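Local coordinates for paenibacillus xanthan lyase (Paenibacillus, PDB 6F2P), which probably cleaves the side chains of the polysaccharide xanthan by beta-elimination, as a calcium-containing, multidomain lyase of polysaccharide lyase family 8, at residues 636-641 against 650-655; 466-471 against 658-663; 21-26 against 85-90; 31-36 against 338-343. All coordinates share one frame; numbering follows the deposited sequence.

Contact 1: residues 636-641 against 650-655; sequences QISILE and KETQLN. With CA (calcium ion), chain B.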
loop_
_atom_site.group_PDB
_atom_site.type_symbol
_atom_site.label_atom_id
_atom_site.label_comp_id
_atom_site.label_asym_id
_atom_site.label_seq_id
_atom_site.Cartn_x
_atom_site.Cartn_y
_atom_site.Cartn_z
ATOM N N GLN A 636 14.719 -4.242 -24.388
ATOM C CA GLN A 636 13.534 -3.411 -24.514
ATOM C C GLN A 636 13.377 -2.497 -23.294
ATOM O O GLN A 636 12.384 -1.777 -23.184
ATOM C CB GLN A 636 12.285 -4.274 -24.680
ATOM C CG GLN A 636 12.420 -5.412 -25.678
ATOM C CD GLN A 636 11.277 -6.395 -25.566
ATOM O OE1 GLN A 636 10.351 -6.191 -24.789
ATOM N NE2 GLN A 636 11.340 -7.472 -26.330
ATOM N N ILE A 637 14.347 -2.527 -22.378
ATOM C CA ILE A 637 14.330 -1.624 -21.220
ATOM C C ILE A 637 15.601 -0.782 -21.126
ATOM O O ILE A 637 16.664 -1.191 -21.591
ATOM C CB ILE A 637 14.126 -2.377 -19.880
ATOM C CG1 ILE A 637 15.269 -3.364 -19.640
ATOM C CG2 ILE A 637 12.770 -3.084 -19.844
ATOM C CD1 ILE A 637 16.280 -2.890 -18.620
ATOM N N SER A 638 15.489 0.394 -20.517
ATOM C CA SER A 638 16.656 1.233 -20.273
ATOM C C SER A 638 16.654 1.752 -18.851
ATOM O O SER A 638 15.716 2.411 -18.418
ATOM C CB SER A 638 16.713 2.388 -21.261
ATOM O OG SER A 638 16.882 1.876 -22.566
ATOM N N ILE A 639 17.706 1.439 -18.114
ATOM C CA ILE A 639 17.782 1.878 -16.738
ATOM C C ILE A 639 18.262 3.317 -16.748
ATOM O O ILE A 639 19.376 3.606 -17.177
ATOM C CB ILE A 639 18.686 0.943 -15.909
ATOM C CG1 ILE A 639 18.036 -0.444 -15.826
ATOM C CG2 ILE A 639 18.911 1.495 -14.520
ATOM C CD1 ILE A 639 18.957 -1.534 -15.345
ATOM N N LEU A 640 17.389 4.220 -16.313
ATOM C CA LEU A 640 17.663 5.646 -16.369
ATOM C C LEU A 640 18.558 6.052 -15.221
ATOM O O LEU A 640 19.391 6.953 -15.359
ATOM C CB LEU A 640 16.359 6.446 -16.320
ATOM C CG LEU A 640 15.332 6.066 -17.392
ATOM C CD1 LEU A 640 14.090 6.929 -17.290
ATOM C CD2 LEU A 640 15.931 6.149 -18.788
ATOM N N GLU A 641 18.369 5.384 -14.086
ATOM C CA GLU A 641 19.146 5.641 -12.882
ATOM C C GLU A 641 18.943 4.494 -11.928
ATOM O O GLU A 641 17.870 3.901 -11.885
ATOM C CB GLU A 641 18.693 6.933 -12.199
ATOM C CG GLU A 641 19.477 7.295 -10.940
ATOM C CD GLU A 641 19.128 8.674 -10.416
ATOM O OE1 GLU A 641 19.635 9.056 -9.338
ATOM O OE2 GLU A 641 18.345 9.380 -11.084
ATOM N N LYS A 650 12.756 2.527 -18.032
ATOM C CA LYS A 650 11.824 2.782 -19.122
ATOM C C LYS A 650 11.791 1.577 -20.060
ATOM O O LYS A 650 12.831 1.090 -20.484
ATOM C CB LYS A 650 12.222 4.051 -19.890
ATOM C CG LYS A 650 11.479 4.247 -21.221
ATOM C CD LYS A 650 11.534 5.696 -21.699
ATOM C CE LYS A 650 10.627 5.928 -22.922
ATOM N NZ LYS A 650 10.474 7.383 -23.281
ATOM N N GLU A 651 10.597 1.085 -20.357
ATOM C CA GLU A 651 10.437 0.061 -21.378
ATOM C C GLU A 651 10.187 0.797 -22.683
ATOM O O GLU A 651 9.142 1.422 -22.850
ATOM C CB GLU A 651 9.256 -0.842 -21.041
ATOM C CG GLU A 651 9.399 -2.282 -21.519
ATOM C CD GLU A 651 8.905 -2.500 -22.947
ATOM O OE1 GLU A 651 8.965 -3.658 -23.408
ATOM O OE2 GLU A 651 8.458 -1.530 -23.606
ATOM N N THR A 652 11.144 0.728 -23.603
ATOM C CA THR A 652 11.125 1.583 -24.793
ATOM C C THR A 652 10.156 1.156 -25.893
ATOM O O THR A 652 9.897 1.925 -26.820
ATOM C CB THR A 652 12.526 1.740 -25.397
ATOM O OG1 THR A 652 13.020 0.453 -25.802
ATOM C CG2 THR A 652 13.474 2.368 -24.377
ATOM N N GLN A 653 9.633 -0.060 -25.803
ATOM C CA GLN A 653 8.606 -0.501 -26.735
ATOM C C GLN A 653 7.272 0.080 -26.306
ATOM O O GLN A 653 6.525 0.620 -27.120
ATOM C CB GLN A 653 8.492 -2.025 -26.735
ATOM C CG GLN A 653 9.773 -2.746 -27.064
ATOM C CD GLN A 653 9.896 -3.059 -28.538
ATOM O OE1 GLN A 653 9.822 -4.224 -28.942
ATOM N NE2 GLN A 653 10.090 -2.021 -29.357
ATOM N N LEU A 654 6.973 -0.044 -25.017
ATOM C CA LEU A 654 5.695 0.400 -24.466
ATOM C C LEU A 654 5.675 1.907 -24.225
ATOM O O LEU A 654 4.611 2.512 -24.044
ATOM C CB LEU A 654 5.430 -0.315 -23.142
ATOM C CG LEU A 654 5.202 -1.823 -23.163
ATOM C CD1 LEU A 654 5.065 -2.339 -21.741
ATOM C CD2 LEU A 654 3.956 -2.125 -23.958
ATOM N N ASN A 655 6.860 2.504 -24.215
ATOM C CA ASN A 655 7.026 3.869 -23.736
ATOM C C ASN A 655 6.381 4.075 -22.364
ATOM O O ASN A 655 5.715 5.083 -22.105
ATOM C CB ASN A 655 6.527 4.869 -24.779
ATOM C CG ASN A 655 7.328 4.797 -26.061
ATOM O OD1 ASN A 655 8.558 4.936 -26.043
ATOM N ND2 ASN A 655 6.647 4.540 -27.179
HETATM CA CA CA B . 8.790 -5.873 -23.159
#

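Contact 2: residues 466-471 against 658-663; sequences YGVSGM and GINFWN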
loop_
_atom_site.group_PDB
_atom_site.type_symbol
_atom_site.label_atom_id
_atom_site.label_comp_id
_atom_site.label_asym_id
_atom_site.label_seq_id
_atom_site.Cartn_x
_atom_site.Cartn_y
_atom_site.Cartn_z
ATOM N N TYR A 466 0.720 -2.469 -15.989
ATOM C CA TYR A 466 2.142 -2.262 -15.760
ATOM C C TYR A 466 2.315 -1.604 -14.402
ATOM O O TYR A 466 1.496 -0.788 -13.984
ATOM C CB TYR A 466 2.754 -1.409 -16.890
ATOM C CG TYR A 466 2.326 -1.878 -18.262
ATOM C CD1 TYR A 466 2.469 -3.210 -18.632
ATOM C CD2 TYR A 466 1.745 -1.001 -19.178
ATOM C CE1 TYR A 466 2.063 -3.658 -19.882
ATOM C CE2 TYR A 466 1.334 -1.439 -20.441
ATOM C CZ TYR A 466 1.499 -2.770 -20.782
ATOM O OH TYR A 466 1.092 -3.223 -22.017
ATOM N N GLY A 467 3.370 -1.969 -13.692
ATOM C CA GLY A 467 3.524 -1.479 -12.342
ATOM C C GLY A 467 4.972 -1.351 -11.950
ATOM O O GLY A 467 5.868 -1.894 -12.606
ATOM N N VAL A 468 5.190 -0.615 -10.869
ATOM C CA VAL A 468 6.504 -0.437 -10.293
ATOM C C VAL A 468 6.327 -0.479 -8.778
ATOM O O VAL A 468 5.412 0.158 -8.239
ATOM C CB VAL A 468 7.134 0.910 -10.740
ATOM C CG1 VAL A 468 6.136 2.039 -10.594
ATOM C CG2 VAL A 468 8.404 1.209 -9.955
ATOM N N SER A 469 7.172 -1.250 -8.094
ATOM C CA SER A 469 7.130 -1.298 -6.638
ATOM C C SER A 469 8.500 -1.079 -6.059
ATOM O O SER A 469 9.517 -1.283 -6.729
ATOM C CB SER A 469 6.612 -2.640 -6.141
ATOM O OG SER A 469 5.271 -2.861 -6.523
ATOM N N GLY A 470 8.524 -0.685 -4.794
ATOM C CA GLY A 470 9.773 -0.496 -4.102
ATOM C C GLY A 470 9.667 -0.794 -2.628
ATOM O O GLY A 470 8.589 -0.713 -2.025
ATOM N N MET A 471 10.814 -1.128 -2.048
ATOM C CA MET A 471 10.920 -1.389 -0.628
ATOM C C MET A 471 12.261 -0.896 -0.129
ATOM O O MET A 471 13.306 -1.289 -0.652
ATOM C CB MET A 471 10.820 -2.892 -0.383
ATOM C CG MET A 471 11.087 -3.320 1.039
ATOM S SD MET A 471 10.884 -5.102 1.227
ATOM C CE MET A 471 11.375 -5.296 2.944
ATOM N N GLY A 658 8.827 3.703 -15.186
ATOM C CA GLY A 658 8.551 3.604 -13.764
ATOM C C GLY A 658 9.678 4.256 -12.983
ATOM O O GLY A 658 10.857 4.089 -13.321
ATOM N N ILE A 659 9.329 5.013 -11.945
ATOM C CA ILE A 659 10.333 5.670 -11.116
ATOM C C ILE A 659 10.002 5.605 -9.631
ATOM O O ILE A 659 8.888 5.926 -9.231
ATOM C CB ILE A 659 10.444 7.159 -11.447
ATOM C CG1 ILE A 659 10.588 7.385 -12.956
ATOM C CG2 ILE A 659 11.596 7.781 -10.657
ATOM C CD1 ILE A 659 10.588 8.849 -13.359
ATOM N N ASN A 660 10.975 5.205 -8.813
ATOM C CA ASN A 660 10.853 5.343 -7.370
ATOM C C ASN A 660 11.749 6.473 -6.846
ATOM O O ASN A 660 12.957 6.479 -7.085
ATOM C CB ASN A 660 11.181 4.029 -6.661
ATOM C CG ASN A 660 10.135 2.940 -6.909
ATOM O OD1 ASN A 660 8.960 3.230 -7.149
ATOM N ND2 ASN A 660 10.564 1.677 -6.838
ATOM N N PHE A 661 11.143 7.430 -6.145
ATOM C CA PHE A 661 11.861 8.535 -5.518
ATOM C C PHE A 661 12.028 8.286 -4.016
ATOM O O PHE A 661 11.038 8.137 -3.291
ATOM C CB PHE A 661 11.088 9.838 -5.709
ATOM C CG PHE A 661 11.083 10.352 -7.120
ATOM C CD1 PHE A 661 12.138 11.115 -7.597
ATOM C CD2 PHE A 661 10.013 10.102 -7.962
ATOM C CE1 PHE A 661 12.136 11.609 -8.899
ATOM C CE2 PHE A 661 10.003 10.592 -9.259
ATOM C CZ PHE A 661 11.064 11.348 -9.724
ATOM N N TRP A 662 13.274 8.273 -3.550
ATOM C CA TRP A 662 13.586 7.864 -2.177
ATOM C C TRP A 662 13.681 8.988 -1.143
ATOM O O TRP A 662 13.661 8.725 0.062
ATOM C CB TRP A 662 14.878 7.044 -2.156
ATOM C CG TRP A 662 14.739 5.733 -2.852
ATOM C CD1 TRP A 662 15.313 5.366 -4.032
ATOM C CD2 TRP A 662 13.960 4.611 -2.419
ATOM N NE1 TRP A 662 14.943 4.084 -4.361
ATOM C CE2 TRP A 662 14.115 3.598 -3.385
ATOM C CE3 TRP A 662 13.154 4.362 -1.303
ATOM C CZ2 TRP A 662 13.490 2.357 -3.270
ATOM C CZ3 TRP A 662 12.537 3.129 -1.191
ATOM C CH2 TRP A 662 12.705 2.145 -2.171
ATOM N N ASN A 663 13.790 10.233 -1.601
ATOM C CA ASN A 663 14.031 11.346 -0.689
ATOM C C ASN A 663 12.937 12.404 -0.713
ATOM O O ASN A 663 12.242 12.580 -1.717
ATOM C CB ASN A 663 15.384 11.995 -0.982
ATOM C CG ASN A 663 16.536 11.013 -0.889
ATOM O OD1 ASN A 663 17.307 10.862 -1.833
ATOM N ND2 ASN A 663 16.663 10.344 0.255
#

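Contact 3: residues 21-26 against 85-90; sequences TTYNLS and TTYGSS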
loop_
_atom_site.group_PDB
_atom_site.type_symbol
_atom_site.label_atom_id
_atom_site.label_comp_id
_atom_site.label_asym_id
_atom_site.label_seq_id
_atom_site.Cartn_x
_atom_site.Cartn_y
_atom_site.Cartn_z
ATOM N N THR A 21 -29.281 -37.480 -1.466
ATOM C CA THR A 21 -29.917 -38.794 -1.351
ATOM C C THR A 21 -29.420 -39.763 -2.414
ATOM O O THR A 21 -29.372 -40.979 -2.202
ATOM C CB THR A 21 -31.447 -38.678 -1.470
ATOM O OG1 THR A 21 -31.939 -37.801 -0.451
ATOM C CG2 THR A 21 -32.109 -40.036 -1.305
ATOM N N THR A 22 -29.025 -39.216 -3.553
ATOM C CA THR A 22 -28.648 -40.043 -4.678
ATOM C C THR A 22 -27.699 -39.273 -5.583
ATOM O O THR A 22 -27.781 -38.043 -5.674
ATOM C CB THR A 22 -29.896 -40.453 -5.477
ATOM O OG1 THR A 22 -29.505 -40.918 -6.775
ATOM C CG2 THR A 22 -30.828 -39.252 -5.643
ATOM N N TYR A 23 -26.798 -39.996 -6.244
ATOM C CA TYR A 23 -25.873 -39.393 -7.196
ATOM C C TYR A 23 -25.175 -40.459 -8.042
ATOM O O TYR A 23 -25.240 -41.646 -7.742
ATOM C CB TYR A 23 -24.855 -38.505 -6.473
ATOM C CG TYR A 23 -24.395 -39.021 -5.120
ATOM C CD1 TYR A 23 -23.495 -40.081 -5.023
ATOM C CD2 TYR A 23 -24.838 -38.429 -3.943
ATOM C CE1 TYR A 23 -23.060 -40.540 -3.798
ATOM C CE2 TYR A 23 -24.412 -38.881 -2.710
ATOM C CZ TYR A 23 -23.523 -39.939 -2.642
ATOM O OH TYR A 23 -23.105 -40.398 -1.408
ATOM N N ASN A 24 -24.506 -40.027 -9.102
ATOM C CA ASN A 24 -23.899 -40.949 -10.061
ATOM C C ASN A 24 -22.675 -41.698 -9.508
ATOM O O ASN A 24 -21.564 -41.170 -9.489
ATOM C CB ASN A 24 -23.547 -40.178 -11.339
ATOM C CG ASN A 24 -22.936 -41.058 -12.415
ATOM O OD1 ASN A 24 -22.906 -42.287 -12.303
ATOM N ND2 ASN A 24 -22.445 -40.425 -13.479
ATOM N N LEU A 25 -22.868 -42.937 -9.074
ATOM C CA LEU A 25 -21.748 -43.704 -8.536
ATOM C C LEU A 25 -20.770 -44.169 -9.615
ATOM O O LEU A 25 -19.716 -44.723 -9.295
ATOM C CB LEU A 25 -22.240 -44.897 -7.717
ATOM C CG LEU A 25 -23.196 -44.599 -6.557
ATOM C CD1 LEU A 25 -23.832 -45.879 -6.059
ATOM C CD2 LEU A 25 -22.489 -43.886 -5.411
ATOM N N SER A 26 -21.116 -43.955 -10.883
ATOM C CA SER A 26 -20.214 -44.302 -11.987
ATOM C C SER A 26 -19.188 -43.201 -12.234
ATOM O O SER A 26 -18.195 -43.398 -12.943
ATOM C CB SER A 26 -20.991 -44.622 -13.265
ATOM O OG SER A 26 -21.632 -45.878 -13.148
ATOM N N THR A 85 -24.551 -42.692 6.481
ATOM C CA THR A 85 -25.579 -42.000 5.706
ATOM C C THR A 85 -25.181 -41.744 4.259
ATOM O O THR A 85 -25.910 -41.086 3.525
ATOM C CB THR A 85 -25.927 -40.644 6.331
ATOM O OG1 THR A 85 -24.752 -39.831 6.385
ATOM C CG2 THR A 85 -26.450 -40.823 7.733
ATOM N N THR A 86 -24.024 -42.247 3.851
ATOM C CA THR A 86 -23.524 -41.983 2.507
ATOM C C THR A 86 -24.076 -42.978 1.490
ATOM O O THR A 86 -23.833 -44.189 1.573
ATOM C CB THR A 86 -21.976 -41.974 2.456
ATOM O OG1 THR A 86 -21.479 -40.863 3.206
ATOM C CG2 THR A 86 -21.478 -41.858 1.021
ATOM N N TYR A 87 -24.830 -42.448 0.539
ATOM C CA TYR A 87 -25.324 -43.231 -0.574
ATOM C C TYR A 87 -24.167 -43.885 -1.297
ATOM O O TYR A 87 -23.255 -43.204 -1.764
ATOM C CB TYR A 87 -26.069 -42.332 -1.553
ATOM C CG TYR A 87 -26.564 -43.070 -2.761
ATOM C CD1 TYR A 87 -27.643 -43.936 -2.669
ATOM C CD2 TYR A 87 -25.947 -42.919 -3.996
ATOM C CE1 TYR A 87 -28.104 -44.622 -3.774
ATOM C CE2 TYR A 87 -26.404 -43.602 -5.112
ATOM C CZ TYR A 87 -27.482 -44.452 -4.991
ATOM O OH TYR A 87 -27.941 -45.135 -6.087
ATOM N N GLY A 88 -24.208 -45.210 -1.388
ATOM C CA GLY A 88 -23.201 -45.958 -2.117
ATOM C C GLY A 88 -22.197 -46.608 -1.192
ATOM O O GLY A 88 -21.412 -47.463 -1.610
ATOM N N SER A 89 -22.218 -46.200 0.072
ATOM C CA SER A 89 -21.286 -46.739 1.054
ATOM C C SER A 89 -21.719 -48.136 1.490
ATOM O O SER A 89 -22.905 -48.368 1.769
ATOM C CB SER A 89 -21.206 -45.816 2.272
ATOM O OG SER A 89 -20.346 -46.363 3.258
ATOM N N SER A 90 -20.766 -49.062 1.573
ATOM C CA SER A 90 -21.094 -50.427 1.981
ATOM C C SER A 90 -21.501 -50.468 3.442
ATOM O O SER A 90 -21.932 -51.498 3.943
ATOM C CB SER A 90 -19.933 -51.397 1.723
ATOM O OG SER A 90 -18.947 -51.314 2.731
#

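Contact 4: residues 31-36 against 338-343; sequences AARVNA and VSIDLI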
loop_
_atom_site.group_PDB
_atom_site.type_symbol
_atom_site.label_atom_id
_atom_site.label_comp_id
_atom_site.label_asym_id
_atom_site.label_seq_id
_atom_site.Cartn_x
_atom_site.Cartn_y
_atom_site.Cartn_z
ATOM N N ALA A 31 -17.012 -42.135 -6.647
ATOM C CA ALA A 31 -16.722 -43.494 -6.176
ATOM C C ALA A 31 -15.522 -43.533 -5.230
ATOM O O ALA A 31 -15.572 -44.161 -4.179
ATOM C CB ALA A 31 -16.504 -44.432 -7.347
ATOM N N ALA A 32 -14.449 -42.851 -5.611
ATOM C CA ALA A 32 -13.250 -42.777 -4.794
ATOM C C ALA A 32 -13.554 -42.173 -3.432
ATOM O O ALA A 32 -13.045 -42.639 -2.411
ATOM C CB ALA A 32 -12.203 -41.957 -5.502
ATOM N N ARG A 33 -14.390 -41.140 -3.416
ATOM C CA ARG A 33 -14.722 -40.469 -2.163
ATOM C C ARG A 33 -15.561 -41.375 -1.256
ATOM O O ARG A 33 -15.322 -41.462 -0.051
ATOM C CB ARG A 33 -15.426 -39.138 -2.445
ATOM C CG ARG A 33 -15.876 -38.373 -1.217
ATOM C CD ARG A 33 -14.789 -38.282 -0.154
ATOM N NE ARG A 33 -13.661 -37.474 -0.586
ATOM C CZ ARG A 33 -12.520 -37.375 0.085
ATOM N NH1 ARG A 33 -12.366 -38.039 1.222
ATOM N NH2 ARG A 33 -11.537 -36.617 -0.385
ATOM N N VAL A 34 -16.536 -42.054 -1.848
ATOM C CA VAL A 34 -17.391 -42.970 -1.108
ATOM C C VAL A 34 -16.564 -44.055 -0.432
ATOM O O VAL A 34 -16.721 -44.326 0.762
ATOM C CB VAL A 34 -18.426 -43.623 -2.035
ATOM C CG1 VAL A 34 -19.154 -44.754 -1.317
ATOM C CG2 VAL A 34 -19.403 -42.580 -2.538
ATOM N N ASN A 35 -15.674 -44.667 -1.200
ATOM C CA ASN A 35 -14.750 -45.632 -0.634
ATOM C C ASN A 35 -13.923 -45.035 0.509
ATOM O O ASN A 35 -13.866 -45.603 1.603
ATOM C CB ASN A 35 -13.842 -46.214 -1.715
ATOM C CG ASN A 35 -12.668 -46.984 -1.134
ATOM O OD1 ASN A 35 -12.837 -48.057 -0.559
ATOM N ND2 ASN A 35 -11.469 -46.426 -1.272
ATOM N N ALA A 36 -13.306 -43.882 0.264
ATOM C CA ALA A 36 -12.515 -43.204 1.289
ATOM C C ALA A 36 -13.325 -42.976 2.564
ATOM O O ALA A 36 -12.833 -43.205 3.678
ATOM C CB ALA A 36 -11.986 -41.894 0.759
ATOM N N VAL A 338 -12.317 -32.603 -1.853
ATOM C CA VAL A 338 -13.588 -32.081 -1.361
ATOM C C VAL A 338 -14.664 -33.141 -1.178
ATOM O O VAL A 338 -14.485 -34.312 -1.530
ATOM C CB VAL A 338 -14.150 -31.023 -2.317
ATOM C CG1 VAL A 338 -13.156 -29.898 -2.481
ATOM C CG2 VAL A 338 -14.477 -31.658 -3.652
ATOM N N SER A 339 -15.796 -32.705 -0.639
ATOM C CA SER A 339 -16.907 -33.601 -0.361
ATOM C C SER A 339 -17.606 -33.993 -1.650
ATOM O O SER A 339 -17.361 -33.399 -2.712
ATOM C CB SER A 339 -17.907 -32.920 0.561
ATOM O OG SER A 339 -18.553 -31.853 -0.117
ATOM N N ILE A 340 -18.487 -34.984 -1.552
ATOM C CA ILE A 340 -19.209 -35.469 -2.716
ATOM C C ILE A 340 -20.024 -34.339 -3.319
ATOM O O ILE A 340 -20.013 -34.139 -4.530
ATOM C CB ILE A 340 -20.110 -36.665 -2.368
ATOM C CG1 ILE A 340 -19.243 -37.876 -2.022
ATOM C CG2 ILE A 340 -21.045 -36.992 -3.532
ATOM C CD1 ILE A 340 -20.004 -39.036 -1.424
ATOM N N ASP A 341 -20.701 -33.592 -2.456
ATOM C CA ASP A 341 -21.505 -32.452 -2.867
ATOM C C ASP A 341 -20.739 -31.533 -3.812
ATOM O O ASP A 341 -21.239 -31.153 -4.876
ATOM C CB ASP A 341 -21.933 -31.660 -1.639
ATOM C CG ASP A 341 -23.191 -30.874 -1.877
ATOM O OD1 ASP A 341 -24.020 -31.328 -2.696
ATOM O OD2 ASP A 341 -23.350 -29.807 -1.250
ATOM N N LEU A 342 -19.519 -31.190 -3.419
ATOM C CA LEU A 342 -18.685 -30.327 -4.239
ATOM C C LEU A 342 -18.167 -31.033 -5.484
ATOM O O LEU A 342 -17.990 -30.395 -6.519
ATOM C CB LEU A 342 -17.531 -29.758 -3.420
ATOM C CG LEU A 342 -18.005 -28.698 -2.434
ATOM C CD1 LEU A 342 -16.965 -28.447 -1.367
ATOM C CD2 LEU A 342 -18.331 -27.426 -3.200
ATOM N N ILE A 343 -17.926 -32.341 -5.389
ATOM C CA ILE A 343 -17.515 -33.118 -6.553
ATOM C C ILE A 343 -18.600 -33.019 -7.609
ATOM O O ILE A 343 -18.333 -32.800 -8.796
ATOM C CB ILE A 343 -17.325 -34.588 -6.204
ATOM C CG1 ILE A 343 -16.153 -34.749 -5.240
ATOM C CG2 ILE A 343 -17.105 -35.406 -7.465
ATOM C CD1 ILE A 343 -15.869 -36.161 -4.873
#

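Contact 1: residues 636-641 against 650-655
The amide of Gln-636 and the carboxylate of Glu-651 run side by side in the same direction, their planes turned 84° against each other, and each presents one oxygen to a shared calcium ion. Gln-636 OE1 sits 2.3 Å from the metal and Glu-651 OE1 2.2 Å; the two oxygens lie close together as fellow ligands, not as a hydrogen-bonded pair. Gln-653 crosses the stem of Gln-636 obliquely, its CG 3.8 Å from Gln-636 CB. The second carboxylate oxygen is spoken for as well: Leu-654 N donates to Glu-651 OE2 nearly along the C-O axis, and Gln-653 N adds a weak bond. The metal on OE1 and these N-H groups on OE2 together hold the carboxylate's rotation. Gln-636 reaches the site by an extended chain, whereas Glu-651 bends at chi2 (-87°), and its CG passes 3.8 Å from Ile-637 CG2.

The two segments are joined by an antiparallel beta ladder. Ser-638 N donates to Lys-650 O at 2.7 Å, in the carbonyl plane, and Lys-650 N returns to Ser-638 O at 3.0 Å. Ile-637 and Glu-651 form the adjoining non-hydrogen-bonded pair, and beyond it Thr-652 N binds Gln-636 O at 2.8 Å. Further along, Leu-640 and Glu-641 both face Ala-648 in a classic beta bulge.

Asp-490, Asp-491 and Glu-492 also bind this calcium, tying the hairpin to the turn after strand 481-488. Strand 637-642 is one of the two outermost strands of its sheet, with Ile-637 leaning on Tyr-631 of helix 625-633.

Contact 2: residues 466-471 against 658-663
Asn-660 is the side chain to follow. Its CB lies over one face of the Trp-662 ring, offset toward the rim, and CG stands anti to the carbonyl carbon (chi1 -69°), which aims the amide at strand 466-471. There it meets Val-468 tip to tip: OD1 rests 3.5 Å from Val-468 CG2 and is hydrogen-bonded to Ser-679 OG. ND2 passes 3.6 Å from Gly-470 CA and gives a weak bond to Ser-469 O at 3.1 Å; its stronger partner is Ser-485 OG. Both ends of this buried amide are therefore satisfied, and its plane is fixed by partners on both sheets.

The arrangement is sheet-on-sheet packing between two beta domains. Strand 466-471 belongs to the super-sandwich and strand 658-661 to the C-terminal beta-sandwich; their axes pass 7.1 Å apart and cross at -22°, nearly parallel, joined not by strand-to-strand backbone bonds but by side chains reaching across, partly to main-chain atoms. A glycine at Gly-470 suits this closeness, for a CB there would run into Asn-660 ND2. An alanine in place of Asn-660 would remove the amide and would probably cost the hydroxyls of Ser-485 and Ser-679 a partner in a buried place, along with the weak bond to Ser-469 O.

At the far end Trp-662 reaches across by its six-membered ring, CH2 lying 3.7 Å from Met-471 C, with Met-471 N at the ring edge. Trp-662 NE1 is held by Gln-647 OE1, and the indole meets that of Trp-456 with planes at about 45°.

Contact 3: residues 21-26 against 85-90
Tyr-87 pushes a ring edge against the face of Tyr-23 in a T-shaped stack, the planes at 89° and the centroids 5.3 Å apart. Its CD2 is the atom that lands on Tyr-23, toward the rim of that ring, 3.7 Å from Tyr-23 CE1. One face of Tyr-87 takes a CH-pi contact from Thr-22 CA, 4.1 Å from the ring centroid. From another quarter Leu-25 crosses obliquely and sets CD1 3.6 Å from Tyr-87 CE2. The two tyrosines slide past each other in opposite directions, so that the tip of one meets the root of the other: Tyr-23 OH makes a weak hydrogen bond to the main-chain Tyr-87 O at 2.8 Å.

Turns in both loops place these groups. Thr-86 to Ser-89 form a type II beta turn, closed by Ser-89 N to Thr-86 O at 3.0 Å. Gly-88 takes its third position with phi 102°, and a CB there would collide with Leu-25 CD2. In the other loop, Asn-24 OD1 accepts from Ser-26 N at 2.8 Å, an Asx turn that bends the chain around Leu-25. Thr-86 OG1 ties the turn back to Leu-82 O in the preceding helix.

Both segments are surface loops of the alpha-helical N-terminal domain, one joining helices 4-18 and 28-46, the other helices 68-85 and 95-111; Tyr-23 rests on Ile-30 of helix 28-46 and on Ile-340 and Ile-344 of helix 340-351.

Contact 4: residues 31-36 against 338-343
Arg-33 and Ile-340 carry this helix-to-helix packing in the alpha-helical N-terminal part of the family 8 lyase, with the backbone of Val-338 as third party. Arg-33 leaves its helix with CG anti to the backbone N (chi1 177°), then folds at chi2 and chi3, so that its methylene stem, not its charged end, lies against the isoleucines. CG meets Ile-340 CG1 at 3.5 Å, the two chains crossing obliquely, while Arg-33 CB touches Ile-343 CD1 at 3.9 Å. The fold in the chain carries Arg-33 NE to 3.4 Å from Val-338 O. Ile-340 continues past the arginine, and its CD1 reaches Val-34 CG2 at 3.8 Å. An alanine in place of Arg-33 would keep CB but remove the stem beyond it, and would probably leave Ile-340 CG1 less well packed.

Ser-339 sits at the N-cap of the second helix, whose first turn is marked by Ile-343 N bonding to Ser-339 O at 2.9 Å. Helix 340-351 lies between two others here. Toward helix 28-46 it sets Ile-340 on Ile-30 and Ile-37; toward helix 292-307 it turns Leu-342 onto Ala-301, with a salt bridge from Asp-341 to Arg-305.

The four contacts fall into two pairs far apart in space, their centres about 48 to 61 Å apart. Contacts 1 and 2 share the C-terminal sandwich sheet, through adjacent strands 646-651 and 656-661, and touch where Leu-654 CD2 meets Tyr-466 OH at 3.6 Å. Contact 2 is wholly buried and rests on an amide and an indole reaching between sheets; contact 1, at the sheet's rim, is partly buried and relies on backbone bonds and metal ligation. Contacts 3 and 4, centres about 9 Å apart, share the helical end: contact 3 is a surface meeting of loops built on aromatic rings, contact 4 a buried packing of aliphatic stems. Tyr-23 OH against Ile-340 CD1, 3.4 Å, is one touch of several.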